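PDB 6E0S: MEM-A1 from Soil metagenome, which probably hydrolyses the beta-lactam ring of antibiotics as a zinc-dependent subclass B3 metallo-beta-lactamase. Local coordinates for residues A188-D193 with L228-L233. Sequence-based numbering, arbitrary orientation.
Sequences AMVYAD and LDCDIL
Backbone bonds between A188, V190 and I232 establish a parallel pairing of strands: A188 O accepts I232 N at 3.0 Å, and V190 N donates to I232 O nearly along the C=O axis. The CA of M189 makes a C-H...O contact to the same I232 O. Just ahead of this pairing, the carboxylate of D231 takes the place of a backbone acceptor. Its OD2 receives A188 N at 2.8 Å along an almost straight N-H...O line of 176°, on the anti side of the carboxylate. The backbone N of D231 also turns to A188 O, in a weak bond bent to 130°, so that carbonyl has two donors. D231 OD1 forms a salt bridge with R261, which also pairs with D229. A water molecule bridges strand 185-192 and the loop ahead of strand 232-235, donating to M189 O and to D229 O, the latter at 2.7 Å.

Apolar contacts fall on two faces. On one, M189 and I232 run side by side; the M189 chain, bent at chi2 and again at chi3, brings SD to 3.8 Å from I232 CD1 and folds CE over I232 CB and CG2, and both side chains also touch V33 and F34 of strand 31-34. On the other, the V190 methyls diverge: CG1, anti to the backbone N (chi1 172°), meets L228 CD1 at 3.7 Å, whereas CG2 rests against CB and SG of C230, whose disulfide to C264 ties this face to helix 263-285. Farther along, L233 CD1 packs tightly on A192 CB at 3.5 Å.

The parallel register and the intervening helix 214-226 define a beta-alpha-beta crossover that adds strand 232-235 as the edge of the C-terminal sheet in the alpha-beta/beta-alpha sandwich of metallo-beta-lactamases.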
loop_
_atom_site.group_PDB
_atom_site.type_symbol
_atom_site.label_atom_id
_atom_site.label_comp_id
_atom_site.label_asym_id
_atom_site.label_seq_id
_atom_site.Cartn_x
_atom_site.Cartn_y
_atom_site.Cartn_z
ATOM N N ALA A 188 7.523 14.399 -4.553
ATOM C CA ALA A 188 6.231 13.953 -4.058
ATOM C C ALA A 188 6.141 12.425 -4.197
ATOM O O ALA A 188 6.170 11.888 -5.319
ATOM C CB ALA A 188 5.105 14.667 -4.808
ATOM N N MET A 189 6.082 11.726 -3.051
ATOM C CA MET A 189 6.057 10.271 -2.983
ATOM C C MET A 189 4.622 9.791 -2.916
ATOM O O MET A 189 3.791 10.411 -2.244
ATOM C CB MET A 189 6.816 9.771 -1.740
ATOM C CG MET A 189 8.158 10.539 -1.519
ATOM S SD MET A 189 9.335 10.158 -2.834
ATOM C CE MET A 189 9.709 8.459 -2.494
ATOM N N VAL A 190 4.314 8.696 -3.630
ATOM C CA VAL A 190 2.967 8.152 -3.583
ATOM C C VAL A 190 3.079 6.652 -3.378
ATOM O O VAL A 190 3.667 5.960 -4.223
ATOM C CB VAL A 190 2.160 8.450 -4.858
ATOM C CG1 VAL A 190 0.832 7.674 -4.831
ATOM C CG2 VAL A 190 1.917 9.971 -5.039
ATOM N N TYR A 191 2.539 6.160 -2.256
ATOM C CA TYR A 191 2.353 4.714 -2.028
ATOM C C TYR A 191 0.928 4.409 -2.466
ATOM O O TYR A 191 -0.029 4.708 -1.758
ATOM C CB TYR A 191 2.577 4.310 -0.576
ATOM C CG TYR A 191 2.642 2.798 -0.417
ATOM C CD1 TYR A 191 3.874 2.167 -0.241
ATOM C CD2 TYR A 191 1.484 2.009 -0.441
ATOM C CE1 TYR A 191 3.974 0.805 -0.087
ATOM C CE2 TYR A 191 1.583 0.597 -0.243
ATOM C CZ TYR A 191 2.842 0.034 -0.090
ATOM O OH TYR A 191 3.001 -1.336 0.078
ATOM N N ALA A 192 0.774 3.840 -3.652
ATOM C CA ALA A 192 -0.554 3.673 -4.223
ATOM C C ALA A 192 -1.111 2.307 -3.840
ATOM O O ALA A 192 -0.439 1.286 -4.019
ATOM C CB ALA A 192 -0.499 3.824 -5.748
ATOM N N ASP A 193 -2.347 2.295 -3.343
ATOM C CA ASP A 193 -3.026 1.042 -3.076
ATOM C C ASP A 193 -3.438 0.406 -4.395
ATOM O O ASP A 193 -3.427 1.044 -5.449
ATOM C CB ASP A 193 -4.258 1.262 -2.197
ATOM C CG ASP A 193 -4.820 -0.056 -1.631
ATOM O OD1 ASP A 193 -5.977 -0.043 -1.174
ATOM O OD2 ASP A 193 -4.104 -1.083 -1.645
ATOM N N LEU A 228 -2.955 12.793 -8.328
ATOM C CA LEU A 228 -2.052 13.080 -7.223
ATOM C C LEU A 228 -0.771 13.771 -7.694
ATOM O O LEU A 228 -0.264 13.516 -8.792
ATOM C CB LEU A 228 -1.672 11.785 -6.494
ATOM C CG LEU A 228 -2.767 11.052 -5.736
ATOM C CD1 LEU A 228 -2.168 9.757 -5.246
ATOM C CD2 LEU A 228 -3.215 11.921 -4.566
ATOM N N ASP A 229 -0.240 14.652 -6.837
ATOM C CA ASP A 229 1.141 15.117 -6.971
ATOM C C ASP A 229 2.052 13.899 -6.879
ATOM O O ASP A 229 2.178 13.286 -5.811
ATOM C CB ASP A 229 1.455 16.161 -5.886
ATOM C CG ASP A 229 2.749 16.933 -6.139
ATOM O OD1 ASP A 229 3.394 16.758 -7.205
ATOM O OD2 ASP A 229 3.123 17.723 -5.234
ATOM N N CYS A 230 2.665 13.496 -7.997
ATOM C CA CYS A 230 3.260 12.155 -8.070
ATOM C C CYS A 230 4.627 12.195 -8.756
ATOM O O CYS A 230 4.729 11.951 -9.963
ATOM C CB CYS A 230 2.297 11.232 -8.799
ATOM S SG CYS A 230 2.843 9.540 -9.030
ATOM N N ASP A 231 5.680 12.485 -7.987
ATOM C CA ASP A 231 7.017 12.381 -8.553
ATOM C C ASP A 231 7.510 10.941 -8.570
ATOM O O ASP A 231 8.089 10.496 -9.570
ATOM C CB ASP A 231 7.996 13.239 -7.769
ATOM C CG ASP A 231 7.821 14.717 -8.049
ATOM O OD1 ASP A 231 7.625 15.066 -9.230
ATOM O OD2 ASP A 231 7.823 15.503 -7.084
ATOM N N ILE A 232 7.321 10.204 -7.474
ATOM C CA ILE A 232 7.793 8.827 -7.374
ATOM C C ILE A 232 6.639 7.958 -6.898
ATOM O O ILE A 232 6.116 8.162 -5.794
ATOM C CB ILE A 232 8.988 8.695 -6.418
ATOM C CG1 ILE A 232 10.188 9.514 -6.947
ATOM C CG2 ILE A 232 9.345 7.199 -6.200
ATOM C CD1 ILE A 232 11.413 9.571 -5.978
ATOM N N LEU A 233 6.259 6.985 -7.707
ATOM C CA LEU A 233 5.190 6.054 -7.378
ATOM C C LEU A 233 5.769 4.744 -6.863
ATOM O O LEU A 233 6.685 4.191 -7.476
ATOM C CB LEU A 233 4.332 5.781 -8.627
ATOM C CG LEU A 233 3.451 4.536 -8.541
ATOM C CD1 LEU A 233 2.339 4.757 -7.529
ATOM C CD2 LEU A 233 2.842 4.156 -9.921
HETATM O O HOH W 1 2.562 12.967 -3.115
#